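Local coordinates for protein acetyl-CoA acetyltransferase (Bacillus anthracis, PDB 3SS6) that probably catalyses the reversible, thiolase-type condensation of two acetyl-CoA molecules into acetoacetyl-CoA and free coenzyme A, at residues Q38-R43 with V257-S262; S93-I98 with G375-C380; A97-A102 with V278-A283; M261-A266 with L274-G279; K300-V305 with A388-A393. All blocks are in the same frame, centred on the assembly; numbering follows the deposited sequence.

Interaction 1: residues Q38-R43 with V257-S262; sequences QEAVKR and VLVLMS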
# COMPACT_ATOMS: atom_id res chain seq x y z
N GLN A 38 -2.07 28.33 20.96
CA GLN A 38 -2.39 28.64 22.35
C GLN A 38 -1.52 29.75 22.94
O GLN A 38 -2.03 30.68 23.57
CB GLN A 38 -2.31 27.38 23.21
CG GLN A 38 -3.41 26.37 22.86
CD GLN A 38 -3.21 25.02 23.54
OE1 GLN A 38 -2.08 24.61 23.80
NE2 GLN A 38 -4.31 24.33 23.81
N GLU A 39 -0.21 29.65 22.72
CA GLU A 39 0.71 30.65 23.27
C GLU A 39 0.53 31.99 22.57
O GLU A 39 0.60 33.03 23.21
CB GLU A 39 2.16 30.16 23.18
CG GLU A 39 3.18 31.16 23.75
CD GLU A 39 3.04 31.39 25.26
OE1 GLU A 39 2.43 30.56 25.97
OE2 GLU A 39 3.56 32.42 25.73
N ALA A 40 0.28 31.96 21.26
CA ALA A 40 0.07 33.21 20.54
C ALA A 40 -1.08 34.00 21.14
O ALA A 40 -0.97 35.21 21.38
CB ALA A 40 -0.17 32.96 19.05
N VAL A 41 -2.20 33.32 21.35
CA VAL A 41 -3.38 33.99 21.87
C VAL A 41 -3.10 34.53 23.28
O VAL A 41 -3.48 35.65 23.62
CB VAL A 41 -4.61 33.06 21.81
CG1 VAL A 41 -5.77 33.61 22.64
CG2 VAL A 41 -5.03 32.83 20.36
N LYS A 42 -2.39 33.73 24.08
CA LYS A 42 -2.03 34.15 25.44
C LYS A 42 -1.22 35.43 25.45
O LYS A 42 -1.39 36.27 26.33
CB LYS A 42 -1.25 33.05 26.16
CG LYS A 42 -2.11 31.90 26.65
CD LYS A 42 -1.27 30.75 27.19
CE LYS A 42 -2.12 29.52 27.44
NZ LYS A 42 -1.29 28.32 27.75
N ARG A 43 -0.34 35.59 24.47
CA ARG A 43 0.48 36.78 24.38
C ARG A 43 -0.17 37.94 23.65
O ARG A 43 0.26 39.09 23.80
CB ARG A 43 1.77 36.48 23.64
CG ARG A 43 2.61 35.42 24.28
CD ARG A 43 3.89 35.33 23.50
NE ARG A 43 4.80 34.34 24.03
CZ ARG A 43 6.10 34.33 23.75
NH1 ARG A 43 6.62 35.26 22.95
NH2 ARG A 43 6.87 33.39 24.28
N VAL A 257 2.92 31.37 14.21
CA VAL A 257 1.60 31.98 14.33
C VAL A 257 1.75 33.44 14.75
O VAL A 257 2.58 33.76 15.60
CB VAL A 257 0.79 31.23 15.44
CG1 VAL A 257 -0.52 31.89 15.70
CG2 VAL A 257 0.55 29.76 15.02
N LEU A 258 0.96 34.33 14.14
CA LEU A 258 0.88 35.72 14.57
C LEU A 258 -0.54 35.99 15.05
O LEU A 258 -1.49 35.38 14.57
CB LEU A 258 1.18 36.67 13.42
CG LEU A 258 2.61 36.87 12.91
CD1 LEU A 258 3.19 35.54 12.42
CD2 LEU A 258 2.55 37.90 11.80
N VAL A 259 -0.69 36.94 15.98
CA VAL A 259 -2.01 37.47 16.29
C VAL A 259 -2.09 38.84 15.64
O VAL A 259 -1.23 39.70 15.87
CB VAL A 259 -2.26 37.60 17.82
CG1 VAL A 259 -3.62 38.26 18.08
CG2 VAL A 259 -2.18 36.22 18.50
N LEU A 260 -3.11 39.03 14.80
CA LEU A 260 -3.30 40.30 14.10
C LEU A 260 -4.63 40.90 14.49
O LEU A 260 -5.59 40.17 14.75
CB LEU A 260 -3.27 40.07 12.58
CG LEU A 260 -1.99 39.45 12.01
CD1 LEU A 260 -2.12 37.91 11.87
CD2 LEU A 260 -1.68 40.08 10.67
N MET A 261 -4.71 42.23 14.52
CA MET A 261 -5.99 42.87 14.78
C MET A 261 -5.98 44.28 14.18
O MET A 261 -4.95 44.74 13.70
CB MET A 261 -6.28 42.93 16.30
CG MET A 261 -5.29 43.80 17.09
SD MET A 261 -5.62 43.76 18.87
CE MET A 261 -5.22 42.04 19.22
N SER A 262 -7.13 44.93 14.15
CA SER A 262 -7.16 46.31 13.68
C SER A 262 -6.40 47.18 14.67
O SER A 262 -6.34 46.88 15.86
CB SER A 262 -8.59 46.81 13.52
OG SER A 262 -9.24 46.90 14.78
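Apolar packing carries this contact, and it centres on the methyl of Ala40, which points from helix 29-43 at two valines of strand 252-262. Ala40 CB lies 3.5 Å from Val257 CG1 and 3.9 Å from Val259 CG2, so it sits between successive inward-facing residues of the strand. Different branches do the touching: Val257 uses the methyl anti to its own backbone N (chi1 175°), whereas Val259 uses CG2, the branch beside its backbone N. That second methyl also reaches the helix main chain, with Val259 CG2 3.3 Å from Ala40 O, and no hydrogen bond crosses the contact. The small methyl of Ala40 is consistent with the close approach: the axes of the two segments come within 7.9 Å and run at 36° to each other. This is one outer helix on the sheet of the N-terminal half of a thiolase fold. Strands 7-19 and 112-120 flank strand 252-262 and supply Val13 and Val114 to the same layer, while Leu258 and Leu260 point to the other side and meet Ile98 of helix 93-107. The salt bridge of this contact lies within the helix. Arg43 NE donates to Glu39 OE2 at 2.8 Å, one turn back, in a nearly straight bond that lies in the guanidinium plane and uses the anti lone pair of the oxygen. Arg43 NH1 has a further acceptor in Asp199 O.

Interaction 2: residues S93-I98 with G375-C380; sequences SGMQAI and GIASLC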
# COMPACT_ATOMS: atom_id res chain seq x y z
N SER A 93 2.72 29.70 1.50
CA SER A 93 1.43 29.48 2.17
C SER A 93 1.28 30.23 3.49
O SER A 93 0.25 30.85 3.75
CB SER A 93 1.14 27.99 2.40
OG SER A 93 1.11 27.30 1.17
N GLY A 94 2.30 30.13 4.34
CA GLY A 94 2.25 30.76 5.66
C GLY A 94 2.24 32.28 5.59
O GLY A 94 1.68 32.93 6.48
N MET A 95 2.85 32.84 4.55
CA MET A 95 2.82 34.28 4.36
C MET A 95 1.46 34.69 3.79
O MET A 95 0.89 35.70 4.21
CB MET A 95 3.98 34.74 3.47
CG MET A 95 4.04 36.24 3.25
SD MET A 95 5.54 36.77 2.40
CE MET A 95 6.72 36.61 3.75
N GLN A 96 0.92 33.91 2.86
CA GLN A 96 -0.40 34.22 2.34
C GLN A 96 -1.45 34.20 3.45
O GLN A 96 -2.40 35.00 3.45
CB GLN A 96 -0.81 33.24 1.22
CG GLN A 96 -2.20 33.50 0.67
CD GLN A 96 -2.27 34.85 -0.04
OE1 GLN A 96 -1.44 35.16 -0.88
NE2 GLN A 96 -3.26 35.67 0.32
N ALA A 97 -1.29 33.30 4.42
CA ALA A 97 -2.23 33.25 5.54
C ALA A 97 -2.25 34.58 6.28
O ALA A 97 -3.30 35.09 6.65
CB ALA A 97 -1.89 32.10 6.51
N ILE A 98 -1.06 35.15 6.49
CA ILE A 98 -0.97 36.44 7.15
C ILE A 98 -1.60 37.54 6.29
O ILE A 98 -2.27 38.42 6.80
CB ILE A 98 0.50 36.78 7.46
CG1 ILE A 98 1.02 35.81 8.52
CG2 ILE A 98 0.63 38.25 7.90
CD1 ILE A 98 2.55 35.77 8.62
N GLY A 375 11.02 46.44 7.65
CA GLY A 375 11.36 45.07 7.31
C GLY A 375 10.67 44.59 6.05
O GLY A 375 9.54 44.98 5.76
N ILE A 376 11.37 43.75 5.29
CA ILE A 376 10.76 43.06 4.15
C ILE A 376 10.97 41.57 4.34
O ILE A 376 12.10 41.14 4.58
CB ILE A 376 11.43 43.47 2.83
CG1 ILE A 376 11.28 44.97 2.59
CG2 ILE A 376 10.83 42.68 1.67
CD1 ILE A 376 12.05 45.48 1.35
N ALA A 377 9.90 40.79 4.24
CA ALA A 377 10.02 39.34 4.24
C ALA A 377 9.50 38.83 2.90
O ALA A 377 8.43 39.23 2.45
CB ALA A 377 9.23 38.73 5.39
N SER A 378 10.25 37.95 2.26
CA SER A 378 9.86 37.51 0.93
C SER A 378 10.39 36.12 0.64
O SER A 378 11.44 35.73 1.13
CB SER A 378 10.40 38.49 -0.12
OG SER A 378 10.00 38.14 -1.43
N LEU A 379 9.66 35.37 -0.18
CA LEU A 379 10.14 34.04 -0.53
C LEU A 379 9.62 33.55 -1.86
O LEU A 379 8.58 33.99 -2.31
CB LEU A 379 9.86 33.04 0.60
CG LEU A 379 8.45 32.54 0.89
CD1 LEU A 379 8.54 31.59 2.07
CD2 LEU A 379 7.50 33.69 1.20
N CYS A 380 10.38 32.64 -2.48
CA CYS A 380 10.00 32.03 -3.74
C CYS A 380 9.01 30.92 -3.44
O CYS A 380 8.88 30.48 -2.29
CB CYS A 380 11.22 31.47 -4.49
SG CYS A 380 12.06 30.08 -3.61
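Met95 lays the end of its thioether across the backbone of strand 374-381, with CE 3.4 Å from Ala377 O and 3.7 Å from Ala377 CB. The side chain runs straight out of helix 93-107, CG anti to the backbone N (chi1 -179°) and chi2 also extended, and then bends at chi3 (-75°). That final bend places the methyl at Ala377 while the sulfur stays near the next inward-facing residue, Met95 SD lying 3.8 Å from Leu379 CD2. The methionine and leucine side chains slide past one another in opposite directions, overlapping along their flanks. One long side chain thus bridges elements whose segment axes approach no closer than 9.8 Å, and the contact is buried and made by van der Waals packing, with no hydrogen bond across it. Between the two contacted residues, Ser378 turns to the opposite side of the strand and hydrogen-bonds through OG to Val387 O. Val387 and Leu389 of strand 385-393 and Thr360 of helix 352-370 also pack on Met95. Helix 93-107 starts just after Cys91, found here as S-hydroxycysteine, and is buried against a strand of the C-terminal half, as in thiolases, where this helix lies between the two sheets.

Interaction 3: residues A97-A102 with V278-A283; sequences AIMSAA and VGYSVA. With K (potassium ion), chain F.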
# COMPACT_ATOMS: atom_id res chain seq x y z
N ALA A 97 -1.29 33.30 4.42
CA ALA A 97 -2.23 33.25 5.54
C ALA A 97 -2.25 34.58 6.28
O ALA A 97 -3.30 35.09 6.65
CB ALA A 97 -1.89 32.10 6.51
N ILE A 98 -1.06 35.15 6.49
CA ILE A 98 -0.97 36.44 7.15
C ILE A 98 -1.60 37.54 6.29
O ILE A 98 -2.27 38.42 6.80
CB ILE A 98 0.50 36.78 7.46
CG1 ILE A 98 1.02 35.81 8.52
CG2 ILE A 98 0.63 38.25 7.90
CD1 ILE A 98 2.55 35.77 8.62
N MET A 99 -1.37 37.48 4.98
CA MET A 99 -1.95 38.47 4.06
C MET A 99 -3.48 38.39 4.03
O MET A 99 -4.16 39.41 4.02
CB MET A 99 -1.37 38.30 2.65
CG MET A 99 0.12 38.63 2.62
SD MET A 99 1.00 37.78 1.30
CE MET A 99 0.05 38.31 -0.13
N SER A 100 -4.00 37.16 4.02
CA SER A 100 -5.43 36.95 4.02
C SER A 100 -6.06 37.43 5.33
O SER A 100 -7.16 38.00 5.32
CB SER A 100 -5.74 35.47 3.76
OG SER A 100 -5.43 35.13 2.41
N ALA A 101 -5.35 37.23 6.43
CA ALA A 101 -5.80 37.77 7.72
C ALA A 101 -5.84 39.30 7.64
O ALA A 101 -6.81 39.94 8.10
CB ALA A 101 -4.86 37.33 8.85
N ALA A 102 -4.80 39.88 7.07
CA ALA A 102 -4.76 41.34 6.95
C ALA A 102 -5.93 41.84 6.11
O ALA A 102 -6.56 42.86 6.45
CB ALA A 102 -3.43 41.79 6.36
N VAL A 278 2.43 47.22 6.41
CA VAL A 278 2.22 48.36 5.51
C VAL A 278 1.92 47.98 4.06
O VAL A 278 1.46 48.83 3.30
CB VAL A 278 3.38 49.39 5.56
CG1 VAL A 278 3.48 50.00 6.96
CG2 VAL A 278 4.68 48.76 5.15
N GLY A 279 2.17 46.73 3.68
CA GLY A 279 1.87 46.29 2.32
C GLY A 279 2.27 44.85 2.07
O GLY A 279 2.95 44.23 2.87
N TYR A 280 1.81 44.31 0.95
CA TYR A 280 2.19 42.96 0.53
C TYR A 280 1.98 42.85 -0.97
O TYR A 280 1.19 43.60 -1.55
CB TYR A 280 1.38 41.88 1.27
CG TYR A 280 -0.09 42.20 1.42
CD1 TYR A 280 -1.00 41.90 0.41
CD2 TYR A 280 -0.57 42.83 2.57
CE1 TYR A 280 -2.34 42.22 0.55
CE2 TYR A 280 -1.90 43.14 2.71
CZ TYR A 280 -2.79 42.83 1.69
OH TYR A 280 -4.12 43.15 1.81
N SER A 281 2.70 41.92 -1.59
CA SER A 281 2.64 41.79 -3.04
C SER A 281 2.90 40.36 -3.50
O SER A 281 3.55 39.58 -2.80
CB SER A 281 3.66 42.73 -3.68
OG SER A 281 4.94 42.46 -3.16
N VAL A 282 2.38 40.03 -4.68
CA VAL A 282 2.50 38.69 -5.26
C VAL A 282 2.84 38.83 -6.74
O VAL A 282 2.22 39.62 -7.46
CB VAL A 282 1.16 37.92 -5.13
CG1 VAL A 282 1.25 36.56 -5.81
CG2 VAL A 282 0.77 37.76 -3.66
N ALA A 283 3.83 38.08 -7.20
CA ALA A 283 4.23 38.15 -8.62
C ALA A 283 4.42 36.75 -9.20
O ALA A 283 4.97 35.87 -8.54
CB ALA A 283 5.51 38.97 -8.77
K K F . -8.15 34.57 1.44
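Met99 and Tyr280 form the first shell: Met99 CG rests 3.7 Å from Tyr280 CB, and Met99 CB stands over one face of the ring, displaced toward its rim. The sulfur makes an oblique Met-aromatic contact, SD being 5.3 Å from the ring centroid and 46° off the ring normal. Bent at chi3 (56°), the chain then carries its methyl along the CD1 side of Tyr280 to Val282, with Met99 CE 3.6 Å from Val282 CG2. Ala102, one turn along the helix, adds a looser contact, its CB 4.2 Å from Tyr280 CE2. A second shell fixes these groups. Tyr280 OH hydrogen-bonds Gln106 OE1, so the phenol is tied at its far end to the helix it packs against. On the other side of that helix Ser100 OG binds a potassium ion at 2.9 Å, together with Tyr85 of its own chain and Tyr85 and Ser100 of the second subunit, and Gln96 NE2 also hydrogen-bonds Ser100 OG. The ion therefore sits at the subunit interface, while Val109 and Thr83 of the second subunit pack on Tyr280 and Val282. The axes of segments 97-102 and 278-283 run at 126° to each other. Strands 252-262 and 112-120 touch Ile98 and Ala101 of the helix, in the middle helical layer of a thiolase, and strand 385-393 pairs with strand 275-284, with a classic beta bulge where Val278 and Gly279 both face Phe390.

Interaction 4: residues M261-A266 with L274-G279; sequences MSEEKA and LARIVG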
# COMPACT_ATOMS: atom_id res chain seq x y z
N MET A 261 -4.71 42.23 14.52
CA MET A 261 -5.99 42.87 14.78
C MET A 261 -5.98 44.28 14.18
O MET A 261 -4.95 44.74 13.70
CB MET A 261 -6.28 42.93 16.30
CG MET A 261 -5.29 43.80 17.09
SD MET A 261 -5.62 43.76 18.87
CE MET A 261 -5.22 42.04 19.22
N SER A 262 -7.13 44.93 14.15
CA SER A 262 -7.16 46.31 13.68
C SER A 262 -6.40 47.18 14.67
O SER A 262 -6.34 46.88 15.86
CB SER A 262 -8.59 46.81 13.52
OG SER A 262 -9.24 46.90 14.78
N GLU A 263 -5.79 48.24 14.17
CA GLU A 263 -5.09 49.16 15.05
C GLU A 263 -6.06 49.75 16.08
O GLU A 263 -5.68 50.00 17.23
CB GLU A 263 -4.39 50.25 14.26
CG GLU A 263 -3.43 51.07 15.13
CD GLU A 263 -2.47 51.91 14.32
OE1 GLU A 263 -2.61 51.99 13.09
OE2 GLU A 263 -1.55 52.50 14.94
N GLU A 264 -7.30 49.98 15.66
CA GLU A 264 -8.32 50.51 16.57
C GLU A 264 -8.64 49.53 17.70
O GLU A 264 -8.79 49.94 18.85
CB GLU A 264 -9.59 50.91 15.81
CG GLU A 264 -9.39 52.11 14.90
CD GLU A 264 -10.69 52.72 14.41
OE1 GLU A 264 -11.72 52.01 14.38
OE2 GLU A 264 -10.68 53.92 14.06
N LYS A 265 -8.70 48.24 17.37
CA LYS A 265 -8.93 47.21 18.37
C LYS A 265 -7.77 47.17 19.38
O LYS A 265 -7.99 47.02 20.58
CB LYS A 265 -9.08 45.84 17.70
CG LYS A 265 -9.50 44.71 18.63
CD LYS A 265 -10.94 44.91 19.09
CE LYS A 265 -11.48 43.69 19.79
NZ LYS A 265 -12.88 43.93 20.26
N ALA A 266 -6.54 47.31 18.88
CA ALA A 266 -5.39 47.33 19.79
C ALA A 266 -5.46 48.54 20.72
O ALA A 266 -5.17 48.43 21.91
CB ALA A 266 -4.09 47.31 19.00
N LEU A 274 3.55 44.84 18.31
CA LEU A 274 4.95 44.62 17.94
C LEU A 274 5.27 45.33 16.63
O LEU A 274 6.39 45.81 16.44
CB LEU A 274 5.22 43.12 17.74
CG LEU A 274 4.97 42.20 18.93
CD1 LEU A 274 5.11 40.74 18.48
CD2 LEU A 274 5.95 42.51 20.06
N ALA A 275 4.28 45.37 15.73
CA ALA A 275 4.53 45.81 14.37
C ALA A 275 3.22 46.10 13.63
O ALA A 275 2.16 45.67 14.07
CB ALA A 275 5.31 44.72 13.61
N ARG A 276 3.33 46.81 12.51
CA ARG A 276 2.20 47.01 11.61
C ARG A 276 2.53 46.44 10.24
O ARG A 276 3.70 46.36 9.85
CB ARG A 276 1.83 48.49 11.49
CG ARG A 276 2.86 49.33 10.74
CD ARG A 276 2.36 50.76 10.46
NE ARG A 276 2.18 51.53 11.69
CZ ARG A 276 1.01 51.71 12.30
NH1 ARG A 276 -0.10 51.18 11.80
NH2 ARG A 276 0.95 52.42 13.42
N ILE A 277 1.50 46.04 9.51
CA ILE A 277 1.69 45.65 8.12
C ILE A 277 1.46 46.87 7.24
O ILE A 277 0.41 47.52 7.34
CB ILE A 277 0.75 44.50 7.73
CG1 ILE A 277 1.16 43.22 8.46
CG2 ILE A 277 0.82 44.26 6.22
CD1 ILE A 277 0.16 42.06 8.36
N VAL A 278 2.43 47.22 6.41
CA VAL A 278 2.22 48.36 5.51
C VAL A 278 1.92 47.98 4.06
O VAL A 278 1.46 48.83 3.30
CB VAL A 278 3.38 49.39 5.56
CG1 VAL A 278 3.48 50.00 6.96
CG2 VAL A 278 4.68 48.76 5.15
N GLY A 279 2.17 46.73 3.68
CA GLY A 279 1.87 46.29 2.32
C GLY A 279 2.27 44.85 2.07
O GLY A 279 2.95 44.23 2.87
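Glu263 and Arg276 meet in a salt bridge of two hydrogen bonds, one nitrogen to each oxygen. Arg276 NH1 donates to Glu263 OE1 at 2.9 Å, and Arg276 NH2 donates to Glu263 OE2 at 2.9 Å; both bonds are nearly straight. The grip is end-on, through the two terminal nitrogens, and both oxygens lie close to the guanidinium plane. The carboxylate is not coplanar with it: the two planes are 47° apart, and each oxygen is met from above the carboxylate plane. Glu263 OE1 is doubly held, since Asn6 ND2 also donates to it. Glu263 reaches out on an extended chain, whereas Arg276 bends at chi3 (66°), which turns its guanidinium back toward the start of helix 263-269. Glu392 of strand 385-393 also packs against the arginine. The bridge spans the short link by which the chain leaves strand 252-262, passes through that helix and enters strand 275-284, so it joins the end of the N-terminal thiolase family region to the start of the C-terminal one. At the helix start Ser262 is the N-cap: its OG accepts from Lys265 N at 3.0 Å, which satisfies an amide in the first turn of the helix, where no preceding turn supplies a carbonyl, and Ala266 N bonds to Ser262 O at 3.1 Å. Lys265 NZ pairs with Glu268, with a weaker, long ion pair to Glu111. Main-chain groups are engaged with strand 7-19 as well: Met261 bonds to Val8, and Leu274 and Ala275 form a classic beta bulge opposite Ile9.

Interaction 5: residues K300-V305 with A388-A393; sequences KGLEKV and ALFIEA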
# COMPACT_ATOMS: atom_id res chain seq x y z
N LYS A 300 7.56 45.12 -7.04
CA LYS A 300 6.15 45.47 -7.13
C LYS A 300 5.66 46.09 -5.81
O LYS A 300 4.98 47.13 -5.80
CB LYS A 300 5.33 44.21 -7.46
CG LYS A 300 3.84 44.42 -7.68
CD LYS A 300 3.19 43.11 -8.11
CE LYS A 300 1.70 43.24 -8.35
NZ LYS A 300 1.12 41.95 -8.82
N GLY A 301 6.03 45.45 -4.71
CA GLY A 301 5.63 45.89 -3.39
C GLY A 301 6.23 47.23 -2.96
O GLY A 301 5.55 48.03 -2.32
N LEU A 302 7.50 47.45 -3.29
CA LEU A 302 8.17 48.71 -2.95
C LEU A 302 7.47 49.88 -3.62
O LEU A 302 7.34 50.96 -3.05
CB LEU A 302 9.65 48.67 -3.35
CG LEU A 302 10.61 47.78 -2.55
CD1 LEU A 302 11.93 47.64 -3.29
CD2 LEU A 302 10.86 48.33 -1.15
N GLU A 303 7.00 49.64 -4.84
CA GLU A 303 6.28 50.66 -5.59
C GLU A 303 4.99 51.01 -4.87
O GLU A 303 4.60 52.17 -4.79
CB GLU A 303 5.97 50.16 -7.00
CG GLU A 303 6.39 51.11 -8.12
CD GLU A 303 5.59 52.39 -8.13
OE1 GLU A 303 4.48 52.41 -7.55
OE2 GLU A 303 6.07 53.39 -8.71
N LYS A 304 4.34 49.98 -4.33
CA LYS A 304 3.07 50.15 -3.64
C LYS A 304 3.20 50.90 -2.32
O LYS A 304 2.35 51.72 -1.99
CB LYS A 304 2.41 48.78 -3.39
CG LYS A 304 1.59 48.26 -4.56
CD LYS A 304 1.65 46.73 -4.66
CE LYS A 304 1.47 46.07 -3.30
NZ LYS A 304 0.11 46.28 -2.75
N VAL A 305 4.25 50.61 -1.56
CA VAL A 305 4.42 51.22 -0.24
C VAL A 305 5.31 52.45 -0.28
O VAL A 305 5.50 53.12 0.73
CB VAL A 305 4.99 50.22 0.80
CG1 VAL A 305 4.11 48.98 0.86
CG2 VAL A 305 6.42 49.85 0.47
N ALA A 388 5.86 38.97 -1.15
CA ALA A 388 6.60 39.85 -0.24
C ALA A 388 5.67 40.56 0.74
O ALA A 388 4.54 40.94 0.39
CB ALA A 388 7.43 40.86 -1.03
N LEU A 389 6.16 40.74 1.96
CA LEU A 389 5.40 41.36 3.03
C LEU A 389 6.23 42.50 3.61
O LEU A 389 7.43 42.34 3.86
CB LEU A 389 5.11 40.31 4.12
CG LEU A 389 4.29 40.78 5.31
CD1 LEU A 389 2.91 41.24 4.87
CD2 LEU A 389 4.18 39.65 6.33
N PHE A 390 5.60 43.66 3.78
CA PHE A 390 6.31 44.87 4.20
C PHE A 390 5.78 45.30 5.55
O PHE A 390 4.57 45.49 5.71
CB PHE A 390 6.10 45.98 3.16
CG PHE A 390 6.63 45.62 1.80
CD1 PHE A 390 7.86 46.10 1.38
CD2 PHE A 390 5.93 44.75 0.98
CE1 PHE A 390 8.38 45.74 0.14
CE2 PHE A 390 6.43 44.38 -0.26
CZ PHE A 390 7.65 44.88 -0.69
N ILE A 391 6.67 45.39 6.54
CA ILE A 391 6.24 45.68 7.90
C ILE A 391 7.06 46.80 8.54
O ILE A 391 8.18 47.10 8.10
CB ILE A 391 6.32 44.44 8.81
CG1 ILE A 391 7.76 43.99 8.97
CG2 ILE A 391 5.46 43.30 8.26
CD1 ILE A 391 7.93 42.95 10.07
N GLU A 392 6.49 47.42 9.56
CA GLU A 392 7.23 48.39 10.37
C GLU A 392 7.10 47.98 11.82
O GLU A 392 6.00 47.85 12.34
CB GLU A 392 6.69 49.82 10.17
CG GLU A 392 6.94 50.35 8.76
CD GLU A 392 6.33 51.71 8.49
OE1 GLU A 392 5.48 52.17 9.28
OE2 GLU A 392 6.71 52.32 7.47
N ALA A 393 8.24 47.78 12.49
CA ALA A 393 8.22 47.51 13.92
C ALA A 393 7.79 48.78 14.65
O ALA A 393 8.13 49.90 14.25
CB ALA A 393 9.60 47.07 14.39
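Gly301 O accepts from Val305 N at 3.0 Å, an ordinary helical bond, and the same carbonyl oxygen also lies over one face of the Phe390 ring, offset toward its rim. The phenylalanine is the centre of the contact. Its far end presses on the helix backbone, with Phe390 CZ 3.5 Å from Gly301 CA; a glycine here has no side chain, so the ring can come right up against the main chain. Two helix side chains meet the same ring. Leu302 CD2 is 3.8 Å from Phe390 CE1, and these two side chains cross at about a right angle. Val305, a turn after Gly301, adds CG2 at 4.1 Å from Phe390 CD1, approaching obliquely. The CB of Phe390 points toward the helix, and with CG anti to the carbonyl carbon (chi1 -62°) the ring extends to Gly301. No hydrogen bond joins the two segments; they meet by packing of the ring on Gly301, Leu302 and Val305. Their axes approach to 9.1 Å and run at 35° to each other, both elements heading broadly the same way. Lys300 NZ meanwhile hydrogen-bonds Val282 O, tying the helix to strand 275-284 as well. Helix 294-305 is an outer helix on the C-terminal thiolase sheet: strand 385-393 lies between strands 275-284 and 374-381, Val278 and Ile376 from these neighbours pack on Phe390, and on the other side of the sheet Leu389 and Ile391 face helix 352-370.

Interactions 1, 2 and 3 are buried, interaction 5 is partly buried and interaction 4 lies at the surface, where an ion pair replaces apolar packing. Helix 93-107 serves both interactions 2 and 3 and presents Ile98 to Leu258 and Leu260 of interaction 1 and to Ile277 of interaction 4, so it stands between the two halves of the fold. Interactions 1 and 5 correspond in kind: in each an outer helix sits close to a strand through a small residue, alanine in one and glycine in the other. Strand 252-262 is common to interactions 1 and 4, strand 275-284 to 3 and 4. Backbone pairing between strands connects interaction 5 to interactions 2, 3 and 4.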